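Local structure of probable zinc protease PqqL (Escherichia coli, 6OFT) at residues 284-289 with 348-353; 158-163 with 429-434; 115-120 with 199-204. The protein probably acts as a periplasmic zinc metalloendopeptidase of the M16 family, this chain being the first half of the full-length protein. All blocks are in the same frame, centred on the assembly; numbering follows the deposited sequence.

How the contacts relate
Followed from the N terminus, the chain gives a worked example of how distant segments close a two-part fold. Contact 3 opens first, on helix 107-122, and closes 79 residues later when strand 199-205 enters the six-stranded sheet. Before it closes, the end of helix 148-160 has already opened contact 2, so these two loops cross; contact 2 closes only at strand 430-436. Nested inside that long loop, contact 1 joins helix 271-296 to the turn before helix 352-371. Contact 1 lies with the five-stranded sheet and its helices; contact 2 ties helix 148-160, from the first M16 region, to that sheet; contact 3 lies across the chain's centre, about 38 Å from contact 2 between centres.

Contact 1 (284-289 with 348-353); sequences VQLFNQ and HGFSAE
Leu286 and Phe350 carry this contact, which shows how one aliphatic side chain can be spread across one aromatic ring. The CB of Leu286 comes down over a face of Phe350, with CB and the ring atom CE1 only 3.5 Å apart. It sits 3.7 Å from the ring centroid and 18° off the normal, a CH-pi contact displaced toward the rim. The backbone sets CB there; with CG anti to the carbonyl carbon (chi1 -76°), the branched end swings CD1 of Leu286 over the same face, 3.8 Å from CD2 of Phe350. Phe287 adds little; its ring turns away, and its backbone N comes to 4.2 Å from CE1 of Phe350, obliquely. The side chains that meet are apolar, and no hydrogen bond crosses the contact.

Phe350 belongs to a tight helix-to-helix turn. Gly349, with positive phi, ends helix 331-348, and Ser351 is the N-cap of the next helix; together with the bond from Ser351 N to Glu354 OE2, its side-chain cap has the pattern of a capping box. The turn thus presents the aromatic ring to the flank of helix 271-296. This is internal packing of the M16 inactive-domain region, away from the predicted zinc site. Phe350 also rests on Ile345 of helix 331-348, and Leu286 reaches Val358 of helix 352-371. The Phe287 side chain touches Leu342 and Ile345 of helix 331-348 and Ala308 of strand 303-314, so helix 271-296 meets helices 331-348 and 352-371 as well as an edge strand of the five-stranded sheet.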
# COMPACT_ATOMS: atom_id res chain seq x y z
N VAL A 284 12.70 9.05 9.03
CA VAL A 284 12.76 8.90 7.57
C VAL A 284 12.91 10.29 6.93
O VAL A 284 13.86 10.50 6.16
CB VAL A 284 11.51 8.10 7.05
CG1 VAL A 284 11.18 8.40 5.59
CG2 VAL A 284 11.67 6.60 7.28
N GLN A 285 12.05 11.25 7.31
CA GLN A 285 12.11 12.61 6.79
C GLN A 285 13.42 13.32 7.13
O GLN A 285 13.98 13.99 6.26
CB GLN A 285 10.91 13.46 7.23
CG GLN A 285 10.91 14.85 6.56
CD GLN A 285 9.64 15.64 6.71
OE1 GLN A 285 8.60 15.11 7.13
NE2 GLN A 285 9.68 16.91 6.34
N LEU A 286 13.90 13.19 8.37
CA LEU A 286 15.14 13.84 8.81
C LEU A 286 16.34 13.34 8.01
O LEU A 286 17.17 14.16 7.60
CB LEU A 286 15.34 13.65 10.32
CG LEU A 286 14.47 14.52 11.24
CD1 LEU A 286 14.36 13.90 12.61
CD2 LEU A 286 15.03 15.93 11.37
N PHE A 287 16.39 12.02 7.71
CA PHE A 287 17.43 11.42 6.88
C PHE A 287 17.40 12.08 5.49
O PHE A 287 18.43 12.54 5.01
CB PHE A 287 17.21 9.90 6.75
CG PHE A 287 18.28 9.21 5.93
CD1 PHE A 287 18.18 9.14 4.54
CD2 PHE A 287 19.38 8.63 6.54
CE1 PHE A 287 19.16 8.50 3.78
CE2 PHE A 287 20.37 7.99 5.78
CZ PHE A 287 20.24 7.93 4.41
N ASN A 288 16.20 12.13 4.87
CA ASN A 288 15.93 12.73 3.55
C ASN A 288 16.36 14.17 3.51
O ASN A 288 17.03 14.58 2.55
CB ASN A 288 14.43 12.60 3.20
CG ASN A 288 14.03 11.19 2.88
OD1 ASN A 288 14.89 10.35 2.66
ND2 ASN A 288 12.73 10.88 2.86
N GLN A 289 15.98 14.95 4.54
CA GLN A 289 16.30 16.37 4.73
C GLN A 289 17.82 16.55 4.72
O GLN A 289 18.32 17.28 3.87
CB GLN A 289 15.64 16.89 6.03
CG GLN A 289 15.96 18.35 6.40
CD GLN A 289 15.07 18.88 7.50
OE1 GLN A 289 15.45 18.95 8.67
NE2 GLN A 289 13.86 19.30 7.14
N HIS A 348 25.79 11.49 16.54
CA HIS A 348 25.25 12.77 17.02
C HIS A 348 23.73 12.97 16.89
O HIS A 348 23.23 13.99 17.38
CB HIS A 348 25.98 13.94 16.33
CG HIS A 348 27.46 13.86 16.45
ND1 HIS A 348 28.11 14.25 17.60
CD2 HIS A 348 28.38 13.35 15.59
CE1 HIS A 348 29.39 14.00 17.40
NE2 HIS A 348 29.60 13.45 16.20
N GLY A 349 23.03 12.03 16.26
CA GLY A 349 21.59 12.11 16.07
C GLY A 349 21.15 13.33 15.28
O GLY A 349 21.85 13.77 14.36
N PHE A 350 20.02 13.91 15.67
CA PHE A 350 19.49 15.10 15.00
C PHE A 350 19.47 16.26 15.96
O PHE A 350 19.32 16.05 17.16
CB PHE A 350 18.11 14.83 14.39
CG PHE A 350 18.13 13.71 13.37
CD1 PHE A 350 18.60 13.93 12.08
CD2 PHE A 350 17.71 12.43 13.71
CE1 PHE A 350 18.66 12.88 11.15
CE2 PHE A 350 17.75 11.39 12.78
CZ PHE A 350 18.21 11.63 11.50
N SER A 351 19.66 17.49 15.45
CA SER A 351 19.66 18.68 16.31
C SER A 351 18.23 19.13 16.58
O SER A 351 17.32 18.75 15.84
CB SER A 351 20.44 19.81 15.66
OG SER A 351 19.77 20.30 14.51
N ALA A 352 18.05 19.97 17.61
CA ALA A 352 16.76 20.56 17.97
C ALA A 352 16.21 21.42 16.81
O ALA A 352 15.01 21.40 16.58
CB ALA A 352 16.90 21.39 19.24
N GLU A 353 17.09 22.13 16.07
CA GLU A 353 16.69 22.97 14.92
C GLU A 353 16.19 22.12 13.76
O GLU A 353 15.25 22.53 13.09
CB GLU A 353 17.82 23.89 14.42
CG GLU A 353 18.60 24.64 15.49
CD GLU A 353 19.76 23.84 16.05
OE1 GLU A 353 20.74 23.63 15.31
OE2 GLU A 353 19.66 23.40 17.22

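Contact 2 (158-163 with 429-434); sequences PFLLAN and DAFWEQ
The last turn of helix 148-160 approaches strand 430-436 most closely at Phe159 and Phe431, whose CA atoms are 7.1 Å apart, just before Leu161 leaves helical geometry. The root of one phenylalanine meets the face of another. CB of Phe159 stands over the centre of the Phe431 ring, 3.6 Å from its centroid and only 5° off the normal, a nearly vertical CH-pi contact. C of Phe159 and N of Leu160 also lie 3.8 Å each from CE1 of Phe431, the nitrogen obliquely. The Phe159 ring itself leads away, leaving the two rings oblique, with centroids 5.7 Å apart and planes at 45°. Phe431 holds CG between its backbone N and carbonyl carbon (chi1 69°), which carries the ring toward the helix end. Beside Phe159, the branch CD1 of Leu160 reaches the rim of the same ring, 4.0 Å from CZ of Phe431. In the plane of that ring, at its edge, lies OE1 of Glu433, itself held in a salt bridge to Arg156 of the helix.

This plain packing, away from the predicted zinc site, sets a helix of the Insulinase-family region against the five-stranded sheet. There strand 430-436 runs between strands 242-248 and 256-264. Phe159 continues onto Arg243 and Asn245 of the first and Leu160 onto Tyr260 of the second, so the helix end straddles three strands, while Trp432 packs against helix 448-459.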
# COMPACT_ATOMS: atom_id res chain seq x y z
N PRO A 158 12.53 -12.60 -1.70
CA PRO A 158 12.88 -13.51 -0.59
C PRO A 158 13.48 -12.81 0.62
O PRO A 158 13.34 -13.30 1.75
CB PRO A 158 13.87 -14.48 -1.24
CG PRO A 158 13.59 -14.39 -2.70
CD PRO A 158 13.28 -12.97 -2.92
N PHE A 159 14.17 -11.69 0.39
CA PHE A 159 14.81 -10.88 1.42
C PHE A 159 13.77 -10.07 2.18
O PHE A 159 13.69 -10.14 3.41
CB PHE A 159 15.88 -9.95 0.81
CG PHE A 159 17.00 -10.67 0.08
CD1 PHE A 159 16.86 -11.06 -1.25
CD2 PHE A 159 18.19 -10.99 0.74
CE1 PHE A 159 17.88 -11.77 -1.90
CE2 PHE A 159 19.20 -11.71 0.09
CZ PHE A 159 19.04 -12.09 -1.23
N LEU A 160 12.95 -9.35 1.42
CA LEU A 160 11.91 -8.47 1.94
C LEU A 160 10.77 -9.22 2.63
O LEU A 160 10.32 -8.78 3.69
CB LEU A 160 11.37 -7.61 0.77
CG LEU A 160 10.65 -6.29 1.08
CD1 LEU A 160 11.52 -5.34 1.90
CD2 LEU A 160 10.27 -5.60 -0.22
N LEU A 161 10.30 -10.35 2.05
CA LEU A 161 9.14 -11.06 2.58
C LEU A 161 9.46 -12.34 3.36
O LEU A 161 8.58 -13.18 3.52
CB LEU A 161 8.11 -11.35 1.46
CG LEU A 161 7.68 -10.19 0.52
CD1 LEU A 161 6.55 -10.63 -0.37
CD2 LEU A 161 7.26 -8.94 1.30
N ALA A 162 10.69 -12.48 3.88
CA ALA A 162 11.05 -13.67 4.67
C ALA A 162 10.06 -13.83 5.85
O ALA A 162 9.71 -12.83 6.49
CB ALA A 162 12.46 -13.54 5.20
N ASN A 163 9.57 -15.05 6.08
CA ASN A 163 8.65 -15.41 7.18
C ASN A 163 7.28 -14.72 7.14
O ASN A 163 6.63 -14.59 8.17
CB ASN A 163 9.33 -15.19 8.54
CG ASN A 163 10.62 -15.94 8.73
OD1 ASN A 163 10.84 -17.00 8.17
ND2 ASN A 163 11.50 -15.39 9.54
N ASP A 429 17.27 -7.92 11.83
CA ASP A 429 16.52 -8.25 10.63
C ASP A 429 16.77 -7.19 9.58
O ASP A 429 16.00 -6.24 9.42
CB ASP A 429 15.03 -8.52 10.96
CG ASP A 429 14.25 -9.20 9.85
OD1 ASP A 429 13.19 -9.79 10.16
OD2 ASP A 429 14.68 -9.11 8.67
N ALA A 430 17.87 -7.40 8.88
CA ALA A 430 18.35 -6.42 7.89
C ALA A 430 19.00 -7.04 6.65
O ALA A 430 19.40 -8.17 6.74
CB ALA A 430 19.29 -5.45 8.53
N PHE A 431 19.07 -6.26 5.57
CA PHE A 431 19.77 -6.69 4.37
C PHE A 431 20.32 -5.51 3.57
O PHE A 431 19.67 -4.47 3.46
CB PHE A 431 18.93 -7.65 3.49
CG PHE A 431 17.72 -7.08 2.80
CD1 PHE A 431 16.45 -7.17 3.38
CD2 PHE A 431 17.82 -6.53 1.52
CE1 PHE A 431 15.32 -6.69 2.70
CE2 PHE A 431 16.69 -6.03 0.86
CZ PHE A 431 15.45 -6.14 1.44
N TRP A 432 21.52 -5.70 3.06
CA TRP A 432 22.21 -4.74 2.16
C TRP A 432 21.83 -5.08 0.73
O TRP A 432 21.78 -6.23 0.41
CB TRP A 432 23.73 -4.81 2.33
CG TRP A 432 24.20 -4.12 3.56
CD1 TRP A 432 24.49 -4.70 4.74
CD2 TRP A 432 24.41 -2.71 3.73
NE1 TRP A 432 24.87 -3.75 5.63
CE2 TRP A 432 24.83 -2.52 5.05
CE3 TRP A 432 24.30 -1.60 2.90
CZ2 TRP A 432 25.13 -1.27 5.57
CZ3 TRP A 432 24.60 -0.37 3.40
CH2 TRP A 432 24.99 -0.20 4.72
N GLU A 433 21.59 -4.08 -0.08
CA GLU A 433 21.24 -4.33 -1.46
C GLU A 433 21.88 -3.33 -2.42
O GLU A 433 21.81 -2.13 -2.20
CB GLU A 433 19.72 -4.32 -1.62
CG GLU A 433 19.22 -4.68 -3.00
CD GLU A 433 17.79 -4.21 -3.19
OE1 GLU A 433 16.87 -4.98 -2.83
OE2 GLU A 433 17.60 -3.07 -3.65
N GLN A 434 22.45 -3.84 -3.50
CA GLN A 434 23.01 -3.02 -4.57
C GLN A 434 22.29 -3.32 -5.86
O GLN A 434 21.92 -4.46 -6.11
CB GLN A 434 24.52 -3.24 -4.73
CG GLN A 434 25.33 -2.43 -3.72
CD GLN A 434 26.76 -2.88 -3.62
OE1 GLN A 434 27.69 -2.14 -3.93
NE2 GLN A 434 26.96 -4.10 -3.17

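Contact 3 (115-120 with 199-204); sequences AIFSEW and MTFIVV
Two residues on from Phe117, the carboxylate atom OE2 of Glu119 is gripped twice, by a salt bridge to Lys65 NZ and by a hydrogen bond with Thr66 OG1, while OE1 bonds with Thr64 OG1. These bonds tie one side of helix 107-122 to the 64-66 segment, and from another side of the helix Phe117 reaches toward strand 199-205. There it meets Phe201 in a T-shaped pair, the edge of Phe201 directed at the face of Phe117. The planes stand at 80° and the centroids are 4.9 Å apart. CE1 of Phe201 is the probing atom, poised over the centre of the Phe117 ring and 3.6 Å from its CG. CZ of Phe201 follows alongside, 3.9 Å from CD2 of Phe117. The strand can deliver this edge because CG of Phe201 lies anti to its own backbone N (chi1 -168°), extending the ring out from the sheet toward the helix.

This is the helix-on-sheet layering of the M16 alpha/beta fold: strand 199-205 sits between strands 19-24 and 31-38 of a mixed six-stranded sheet. Phe117 rests on Leu34 and Leu36 of strand 31-38, and Phe201 on Ile216 and Leu220 of helix 209-220, whereas the side chains of Ile202 and Val204 touch helix 378-391. An alanine in place of Phe117 would remove the aromatic face and is likely to leave the CE1 edge of Phe201 without its partner, opening a gap between helix and sheet. The Phe117 side chain lies about 11 Å from that of Glu57, the predicted proton acceptor in the inverted zinc motif with His54 and His58.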
# COMPACT_ATOMS: atom_id res chain seq x y z
N ALA A 115 -27.44 -2.19 -8.87
CA ALA A 115 -28.04 -3.49 -9.19
C ALA A 115 -26.94 -4.48 -9.62
O ALA A 115 -26.98 -5.64 -9.21
CB ALA A 115 -29.08 -3.34 -10.28
N ILE A 116 -25.92 -3.99 -10.37
CA ILE A 116 -24.74 -4.77 -10.78
C ILE A 116 -23.92 -5.14 -9.53
O ILE A 116 -23.47 -6.28 -9.43
CB ILE A 116 -23.90 -4.05 -11.87
CG1 ILE A 116 -24.69 -3.96 -13.22
CG2 ILE A 116 -22.54 -4.73 -12.08
CD1 ILE A 116 -24.11 -3.03 -14.27
N PHE A 117 -23.73 -4.20 -8.58
CA PHE A 117 -22.98 -4.47 -7.34
C PHE A 117 -23.67 -5.55 -6.51
O PHE A 117 -22.99 -6.41 -5.94
CB PHE A 117 -22.77 -3.19 -6.50
CG PHE A 117 -21.54 -2.37 -6.86
CD1 PHE A 117 -20.26 -2.84 -6.61
CD2 PHE A 117 -21.68 -1.08 -7.38
CE1 PHE A 117 -19.14 -2.06 -6.90
CE2 PHE A 117 -20.55 -0.30 -7.66
CZ PHE A 117 -19.29 -0.79 -7.42
N SER A 118 -25.01 -5.51 -6.44
CA SER A 118 -25.81 -6.50 -5.72
C SER A 118 -25.57 -7.94 -6.25
O SER A 118 -25.44 -8.87 -5.45
CB SER A 118 -27.29 -6.14 -5.81
OG SER A 118 -28.04 -6.93 -4.91
N GLU A 119 -25.45 -8.10 -7.58
CA GLU A 119 -25.18 -9.38 -8.23
C GLU A 119 -23.72 -9.80 -8.15
O GLU A 119 -23.45 -10.99 -8.13
CB GLU A 119 -25.68 -9.39 -9.67
CG GLU A 119 -27.18 -9.13 -9.72
CD GLU A 119 -27.96 -10.08 -10.60
OE1 GLU A 119 -27.36 -10.70 -11.51
OE2 GLU A 119 -29.18 -10.20 -10.37
N TRP A 120 -22.77 -8.85 -8.08
CA TRP A 120 -21.38 -9.25 -7.90
C TRP A 120 -21.24 -9.86 -6.50
O TRP A 120 -20.44 -10.78 -6.31
CB TRP A 120 -20.45 -8.03 -8.05
CG TRP A 120 -20.19 -7.61 -9.46
CD1 TRP A 120 -20.36 -8.35 -10.60
CD2 TRP A 120 -19.67 -6.34 -9.88
NE1 TRP A 120 -19.96 -7.62 -11.70
CE2 TRP A 120 -19.51 -6.39 -11.29
CE3 TRP A 120 -19.28 -5.16 -9.20
CZ2 TRP A 120 -19.00 -5.32 -12.03
CZ3 TRP A 120 -18.77 -4.10 -9.94
CH2 TRP A 120 -18.62 -4.19 -11.33
N MET A 199 -17.88 -7.76 3.75
CA MET A 199 -17.98 -6.70 2.74
C MET A 199 -18.22 -5.31 3.30
O MET A 199 -18.97 -5.14 4.26
CB MET A 199 -19.10 -6.98 1.74
CG MET A 199 -18.84 -8.14 0.84
SD MET A 199 -20.36 -8.49 -0.04
CE MET A 199 -19.85 -9.91 -0.96
N THR A 200 -17.60 -4.32 2.65
CA THR A 200 -17.77 -2.90 2.93
C THR A 200 -18.04 -2.22 1.60
O THR A 200 -17.25 -2.37 0.67
CB THR A 200 -16.56 -2.30 3.65
OG1 THR A 200 -16.34 -3.01 4.88
CG2 THR A 200 -16.74 -0.82 3.94
N PHE A 201 -19.18 -1.51 1.50
CA PHE A 201 -19.53 -0.73 0.32
C PHE A 201 -19.13 0.73 0.63
O PHE A 201 -19.57 1.29 1.63
CB PHE A 201 -21.04 -0.86 -0.03
CG PHE A 201 -21.31 -0.29 -1.40
CD1 PHE A 201 -20.94 -0.99 -2.54
CD2 PHE A 201 -21.91 0.95 -1.55
CE1 PHE A 201 -21.13 -0.44 -3.81
CE2 PHE A 201 -22.12 1.49 -2.83
CZ PHE A 201 -21.72 0.79 -3.95
N ILE A 202 -18.26 1.32 -0.21
CA ILE A 202 -17.71 2.68 -0.03
C ILE A 202 -18.28 3.68 -1.05
O ILE A 202 -18.16 3.46 -2.25
CB ILE A 202 -16.15 2.61 -0.03
CG1 ILE A 202 -15.62 1.65 1.06
CG2 ILE A 202 -15.51 4.01 0.09
CD1 ILE A 202 -14.17 1.22 0.90
N VAL A 203 -18.88 4.78 -0.56
CA VAL A 203 -19.46 5.85 -1.40
C VAL A 203 -18.69 7.14 -1.10
O VAL A 203 -18.75 7.63 0.02
CB VAL A 203 -21.00 6.00 -1.13
CG1 VAL A 203 -21.61 7.15 -1.94
CG2 VAL A 203 -21.76 4.70 -1.41
N VAL A 204 -17.95 7.69 -2.09
CA VAL A 204 -17.18 8.94 -1.90
C VAL A 204 -17.52 9.86 -3.07
O VAL A 204 -17.26 9.52 -4.23
CB VAL A 204 -15.63 8.74 -1.76
CG1 VAL A 204 -14.94 10.06 -1.39
CG2 VAL A 204 -15.29 7.66 -0.73